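Local coordinates for cytidylate kinase-like family protein (Eubacterium ventriosum, PDB 3FDI) that is of uncharacterised function but, as a cytidylate kinase-like member of the P-loop NTPase clan, probably transfers phosphate from ATP to a nucleotide, at residues 32-44 with 89-103. Numbering follows the deposited sequence.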
loop_
_atom_site.group_PDB
_atom_site.type_symbol
_atom_site.label_atom_id
_atom_site.label_comp_id
_atom_site.label_asym_id
_atom_site.label_seq_id
_atom_site.Cartn_x
_atom_site.Cartn_y
_atom_site.Cartn_z
ATOM N N ILE B 32 31.032 12.680 -15.005
ATOM C CA ILE B 32 30.620 11.396 -15.568
ATOM C C ILE B 32 29.352 11.598 -16.400
ATOM O O ILE B 32 28.720 12.624 -16.281
ATOM C CB ILE B 32 30.397 10.361 -14.468
ATOM C CG1 ILE B 32 29.509 10.937 -13.338
ATOM C CG2 ILE B 32 31.760 9.920 -13.923
ATOM C CD1 ILE B 32 29.058 9.956 -12.256
ATOM N N PRO B 33 28.984 10.625 -17.229
ATOM C CA PRO B 33 27.771 10.762 -18.014
ATOM C C PRO B 33 26.489 10.736 -17.190
ATOM O O PRO B 33 26.438 10.106 -16.112
ATOM C CB PRO B 33 27.776 9.529 -18.919
ATOM C CG PRO B 33 29.032 8.810 -18.646
ATOM C CD PRO B 33 29.701 9.379 -17.497
ATOM N N LEU B 34 25.475 11.416 -17.724
ATOM C CA LEU B 34 24.123 11.427 -17.180
ATOM C C LEU B 34 23.303 10.617 -18.166
ATOM O O LEU B 34 23.151 11.066 -19.294
ATOM C CB LEU B 34 23.610 12.870 -17.075
ATOM C CG LEU B 34 22.121 12.974 -16.770
ATOM C CD1 LEU B 34 21.784 12.139 -15.537
ATOM C CD2 LEU B 34 21.716 14.413 -16.561
ATOM N N TYR B 35 22.879 9.409 -17.788
ATOM C CA TYR B 35 21.935 8.590 -18.571
ATOM C C TYR B 35 20.514 8.797 -18.072
ATOM O O TYR B 35 20.259 8.857 -16.874
ATOM C CB TYR B 35 22.210 7.071 -18.485
ATOM C CG TYR B 35 23.575 6.679 -18.952
ATOM C CD1 TYR B 35 24.051 7.098 -20.166
ATOM C CD2 TYR B 35 24.414 5.923 -18.159
ATOM C CE1 TYR B 35 25.315 6.767 -20.566
ATOM C CE2 TYR B 35 25.679 5.579 -18.559
ATOM C CZ TYR B 35 26.122 6.002 -19.741
ATOM O OH TYR B 35 27.385 5.644 -20.151
ATOM N N SER B 36 19.595 8.837 -19.024
ATOM C CA SER B 36 18.172 9.067 -18.801
ATOM C C SER B 36 17.424 8.117 -19.712
ATOM O O SER B 36 17.997 7.583 -20.704
ATOM C CB SER B 36 17.802 10.467 -19.295
ATOM O OG SER B 36 18.044 10.528 -20.717
ATOM N N LYS B 37 16.128 7.981 -19.425
ATOM C CA LYS B 37 15.178 7.324 -20.322
ATOM C C LYS B 37 15.389 7.763 -21.825
ATOM O O LYS B 37 15.444 6.940 -22.731
ATOM C CB LYS B 37 13.723 7.562 -19.849
ATOM C CG LYS B 37 12.712 6.611 -20.517
ATOM C CD LYS B 37 11.256 7.067 -20.348
ATOM C CE LYS B 37 10.320 6.033 -20.883
ATOM N NZ LYS B 37 10.287 6.035 -22.355
ATOM N N GLU B 38 15.556 9.051 -22.065
ATOM C CA GLU B 38 15.750 9.542 -23.425
ATOM C C GLU B 38 16.957 8.887 -24.127
ATOM O O GLU B 38 16.894 8.453 -25.283
ATOM C CB GLU B 38 15.950 11.051 -23.378
ATOM C CG GLU B 38 16.340 11.659 -24.750
ATOM C CD GLU B 38 16.965 13.028 -24.642
ATOM O OE1 GLU B 38 16.874 13.639 -23.566
ATOM O OE2 GLU B 38 17.528 13.488 -25.667
ATOM N N LEU B 39 18.066 8.846 -23.414
ATOM C CA LEU B 39 19.290 8.346 -23.974
ATOM C C LEU B 39 19.172 6.846 -24.154
ATOM O O LEU B 39 19.573 6.310 -25.175
ATOM C CB LEU B 39 20.408 8.700 -23.022
ATOM C CG LEU B 39 21.822 8.480 -23.482
ATOM C CD1 LEU B 39 22.742 9.490 -22.730
ATOM C CD2 LEU B 39 22.197 7.016 -23.230
ATOM N N LEU B 40 18.625 6.173 -23.136
ATOM C CA LEU B 40 18.410 4.724 -23.198
ATOM C C LEU B 40 17.428 4.358 -24.292
ATOM O O LEU B 40 17.571 3.322 -24.914
ATOM C CB LEU B 40 17.970 4.157 -21.829
ATOM C CG LEU B 40 19.105 3.967 -20.796
ATOM C CD1 LEU B 40 18.627 3.440 -19.466
ATOM C CD2 LEU B 40 20.151 3.020 -21.392
ATOM N N ASP B 41 16.457 5.216 -24.569
ATOM C CA ASP B 41 15.622 5.001 -25.726
ATOM C C ASP B 41 16.422 4.843 -26.993
ATOM O O ASP B 41 16.101 3.973 -27.815
ATOM C CB ASP B 41 14.573 6.094 -25.865
ATOM C CG ASP B 41 13.440 5.927 -24.839
ATOM O OD1 ASP B 41 13.300 4.823 -24.280
ATOM O OD2 ASP B 41 12.706 6.899 -24.569
ATOM N N GLU B 42 17.490 5.631 -27.132
ATOM C CA GLU B 42 18.410 5.471 -28.268
ATOM C C GLU B 42 19.372 4.282 -28.155
ATOM O O GLU B 42 19.283 3.343 -28.946
ATOM C CB GLU B 42 19.203 6.771 -28.513
ATOM C CG GLU B 42 18.370 7.882 -29.111
ATOM C CD GLU B 42 17.582 7.400 -30.325
ATOM O OE1 GLU B 42 18.196 6.838 -31.250
ATOM O OE2 GLU B 42 16.350 7.555 -30.359
ATOM N N VAL B 43 20.273 4.327 -27.171
ATOM C CA VAL B 43 21.459 3.444 -27.135
ATOM C C VAL B 43 21.157 2.004 -26.733
ATOM O O VAL B 43 22.027 1.134 -26.845
ATOM C CB VAL B 43 22.577 3.922 -26.137
ATOM C CG1 VAL B 43 24.017 3.526 -26.676
ATOM C CG2 VAL B 43 22.508 5.426 -25.843
ATOM N N ALA B 44 19.948 1.756 -26.236
ATOM C CA ALA B 44 19.575 0.445 -25.754
ATOM C C ALA B 44 18.559 -0.227 -26.686
ATOM O O ALA B 44 18.011 -1.257 -26.328
ATOM C CB ALA B 44 19.034 0.555 -24.295
ATOM N N PHE B 89 21.637 -2.858 -20.587
ATOM C CA PHE B 89 22.570 -1.741 -20.829
ATOM C C PHE B 89 23.157 -1.256 -19.533
ATOM O O PHE B 89 24.346 -1.074 -19.421
ATOM C CB PHE B 89 21.890 -0.566 -21.560
ATOM C CG PHE B 89 22.784 0.646 -21.786
ATOM C CD1 PHE B 89 23.444 0.829 -22.986
ATOM C CD2 PHE B 89 22.897 1.620 -20.826
ATOM C CE1 PHE B 89 24.272 1.955 -23.192
ATOM C CE2 PHE B 89 23.700 2.729 -21.017
ATOM C CZ PHE B 89 24.390 2.892 -22.180
ATOM N N ILE B 90 22.300 -1.024 -18.560
ATOM C CA ILE B 90 22.677 -0.454 -17.299
ATOM C C ILE B 90 23.553 -1.394 -16.516
ATOM O O ILE B 90 24.537 -0.972 -15.921
ATOM C CB ILE B 90 21.424 -0.122 -16.506
ATOM C CG1 ILE B 90 20.754 1.102 -17.150
ATOM C CG2 ILE B 90 21.732 0.212 -15.068
ATOM C CD1 ILE B 90 19.446 1.560 -16.439
ATOM N N ARG B 91 23.177 -2.671 -16.539
ATOM C CA ARG B 91 23.894 -3.709 -15.840
ATOM C C ARG B 91 25.293 -3.906 -16.458
ATOM O O ARG B 91 26.271 -4.000 -15.743
ATOM C CB ARG B 91 23.069 -5.001 -15.894
ATOM C CG ARG B 91 23.627 -6.192 -15.094
ATOM C CD ARG B 91 23.102 -7.558 -15.606
ATOM N NE ARG B 91 23.503 -7.771 -16.995
ATOM C CZ ARG B 91 24.681 -8.239 -17.405
ATOM N NH1 ARG B 91 25.646 -8.599 -16.548
ATOM N NH2 ARG B 91 24.912 -8.314 -18.702
ATOM N N LYS B 92 25.376 -3.967 -17.777
ATOM C CA LYS B 92 26.661 -4.123 -18.461
ATOM C C LYS B 92 27.579 -2.943 -18.216
ATOM O O LYS B 92 28.746 -3.139 -17.924
ATOM C CB LYS B 92 26.486 -4.309 -19.976
ATOM C CG LYS B 92 26.089 -5.714 -20.377
ATOM C CD LYS B 92 25.986 -5.868 -21.917
ATOM C CE LYS B 92 25.538 -7.293 -22.329
ATOM N NZ LYS B 92 25.702 -7.616 -23.792
ATOM N N LYS B 93 27.059 -1.727 -18.369
ATOM C CA LYS B 93 27.870 -0.547 -18.149
ATOM C C LYS B 93 28.371 -0.526 -16.702
ATOM O O LYS B 93 29.545 -0.214 -16.458
ATOM C CB LYS B 93 27.118 0.743 -18.485
ATOM C CG LYS B 93 26.851 0.976 -19.967
ATOM C CD LYS B 93 28.144 1.098 -20.787
ATOM C CE LYS B 93 27.926 1.924 -22.045
ATOM N NZ LYS B 93 29.072 1.952 -23.004
ATOM N N ALA B 94 27.507 -0.847 -15.742
ATOM C CA ALA B 94 27.963 -0.899 -14.355
ATOM C C ALA B 94 28.964 -2.012 -14.035
ATOM O O ALA B 94 29.940 -1.761 -13.334
ATOM C CB ALA B 94 26.791 -1.002 -13.395
ATOM N N ASN B 95 28.703 -3.227 -14.508
ATOM C CA ASN B 95 29.305 -4.430 -13.908
ATOM C C ASN B 95 30.373 -5.065 -14.734
ATOM O O ASN B 95 31.267 -5.703 -14.199
ATOM C CB ASN B 95 28.268 -5.508 -13.621
ATOM C CG ASN B 95 27.311 -5.098 -12.554
ATOM O OD1 ASN B 95 27.533 -4.106 -11.833
ATOM N ND2 ASN B 95 26.196 -5.815 -12.465
ATOM N N GLU B 96 30.256 -4.913 -16.040
ATOM C CA GLU B 96 31.215 -5.484 -16.949
ATOM C C GLU B 96 32.203 -4.414 -17.436
ATOM O O GLU B 96 33.391 -4.659 -17.440
ATOM C CB GLU B 96 30.487 -6.165 -18.107
ATOM C CG GLU B 96 29.530 -7.279 -17.646
ATOM C CD GLU B 96 28.809 -8.012 -18.795
ATOM O OE1 GLU B 96 29.002 -7.657 -19.999
ATOM O OE2 GLU B 96 28.027 -8.944 -18.473
ATOM N N GLU B 97 31.725 -3.231 -17.817
ATOM C CA GLU B 97 32.616 -2.174 -18.298
ATOM C C GLU B 97 33.144 -1.330 -17.170
ATOM O O GLU B 97 34.069 -0.546 -17.375
ATOM C CB GLU B 97 31.900 -1.254 -19.290
ATOM C CG GLU B 97 31.513 -1.914 -20.596
ATOM C CD GLU B 97 30.795 -0.958 -21.539
ATOM O OE1 GLU B 97 29.905 -1.419 -22.277
ATOM O OE2 GLU B 97 31.104 0.253 -21.542
ATOM N N LYS B 98 32.517 -1.454 -16.001
ATOM C CA LYS B 98 32.917 -0.731 -14.796
ATOM C C LYS B 98 32.950 0.790 -14.978
ATOM O O LYS B 98 33.770 1.507 -14.381
ATOM C CB LYS B 98 34.261 -1.237 -14.294
ATOM C CG LYS B 98 34.223 -2.638 -13.721
ATOM C CD LYS B 98 33.543 -2.677 -12.350
ATOM C CE LYS B 98 33.884 -3.984 -11.645
ATOM N NZ LYS B 98 33.381 -4.080 -10.260
ATOM N N GLU B 99 31.994 1.283 -15.746
ATOM C CA GLU B 99 31.877 2.704 -15.980
ATOM C C GLU B 99 31.218 3.416 -14.797
ATOM O O GLU B 99 30.386 2.835 -14.077
ATOM C CB GLU B 99 31.056 2.927 -17.242
ATOM C CG GLU B 99 30.939 4.375 -17.625
ATOM C CD GLU B 99 30.186 4.612 -18.914
ATOM O OE1 GLU B 99 29.401 3.729 -19.346
ATOM O OE2 GLU B 99 30.385 5.703 -19.495
ATOM N N SER B 100 31.578 4.682 -14.626
ATOM C CA SER B 100 30.921 5.547 -13.698
ATOM C C SER B 100 29.872 6.386 -14.416
ATOM O O SER B 100 30.113 6.853 -15.539
ATOM C CB SER B 100 31.917 6.455 -13.058
ATOM O OG SER B 100 32.841 5.683 -12.302
ATOM N N PHE B 101 28.711 6.574 -13.775
ATOM C CA PHE B 101 27.616 7.345 -14.365
ATOM C C PHE B 101 26.520 7.659 -13.369
ATOM O O PHE B 101 26.475 7.108 -12.271
ATOM C CB PHE B 101 26.987 6.630 -15.621
ATOM C CG PHE B 101 26.461 5.240 -15.347
ATOM C CD1 PHE B 101 25.129 5.030 -14.976
ATOM C CD2 PHE B 101 27.298 4.144 -15.448
ATOM C CE1 PHE B 101 24.642 3.746 -14.722
ATOM C CE2 PHE B 101 26.834 2.845 -15.185
ATOM C CZ PHE B 101 25.497 2.648 -14.821
ATOM N N VAL B 102 25.662 8.583 -13.796
ATOM C CA VAL B 102 24.436 8.929 -13.120
ATOM C C VAL B 102 23.318 8.375 -13.993
ATOM O O VAL B 102 23.344 8.500 -15.225
ATOM C CB VAL B 102 24.261 10.458 -12.980
ATOM C CG1 VAL B 102 22.938 10.762 -12.322
ATOM C CG2 VAL B 102 25.430 11.096 -12.188
ATOM N N ILE B 103 22.348 7.735 -13.357
ATOM C CA ILE B 103 21.201 7.230 -14.069
ATOM C C ILE B 103 19.938 7.666 -13.313
ATOM O O ILE B 103 19.827 7.488 -12.106
ATOM C CB ILE B 103 21.309 5.685 -14.313
ATOM C CG1 ILE B 103 20.087 5.114 -15.050
ATOM C CG2 ILE B 103 21.532 4.936 -13.030
ATOM C CD1 ILE B 103 19.877 5.629 -16.406
#
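Y35 can be traced outward from CB, which lies 3.4 Å from CD1 of I103, the neighbouring strand residue on the same sheet face. With CG anti to its carbonyl carbon (chi1 -59°), the ring is carried back along the strand toward F101: CD2 lies 3.4 Å from F101 CD1 and CE2 3.3 Å from F101 CG. These two rings meet obliquely, their planes 54° apart. F89 of helix 81-95 instead presents its edge to one face of Y35: CE2 stands over the ring centre and the planes differ by 88°, a T-shaped pair. At the tip, OH lies 2.9 Å from E99 OE1 and 3.1 Å from OE2; the bonding is weak and its acceptor unsettled. Below, strands 34-35 and 101-104 pair in parallel, as V102 N donates to P33 O (2.9 Å) and Y35 N to V102 O (2.8 Å), forming one margin of the 2-3-1-4-5 sheet of a P-loop kinase fold. On the other sheet face, L34 CD1 packs 3.7 Å from V102 CG1, and helix 19-30 covers both side chains. Replacing Y35 with alanine would probably deprive F89 of its T-shaped partner and expose a gap beside F101, with the E99 carboxylate losing its hydroxyl neighbour.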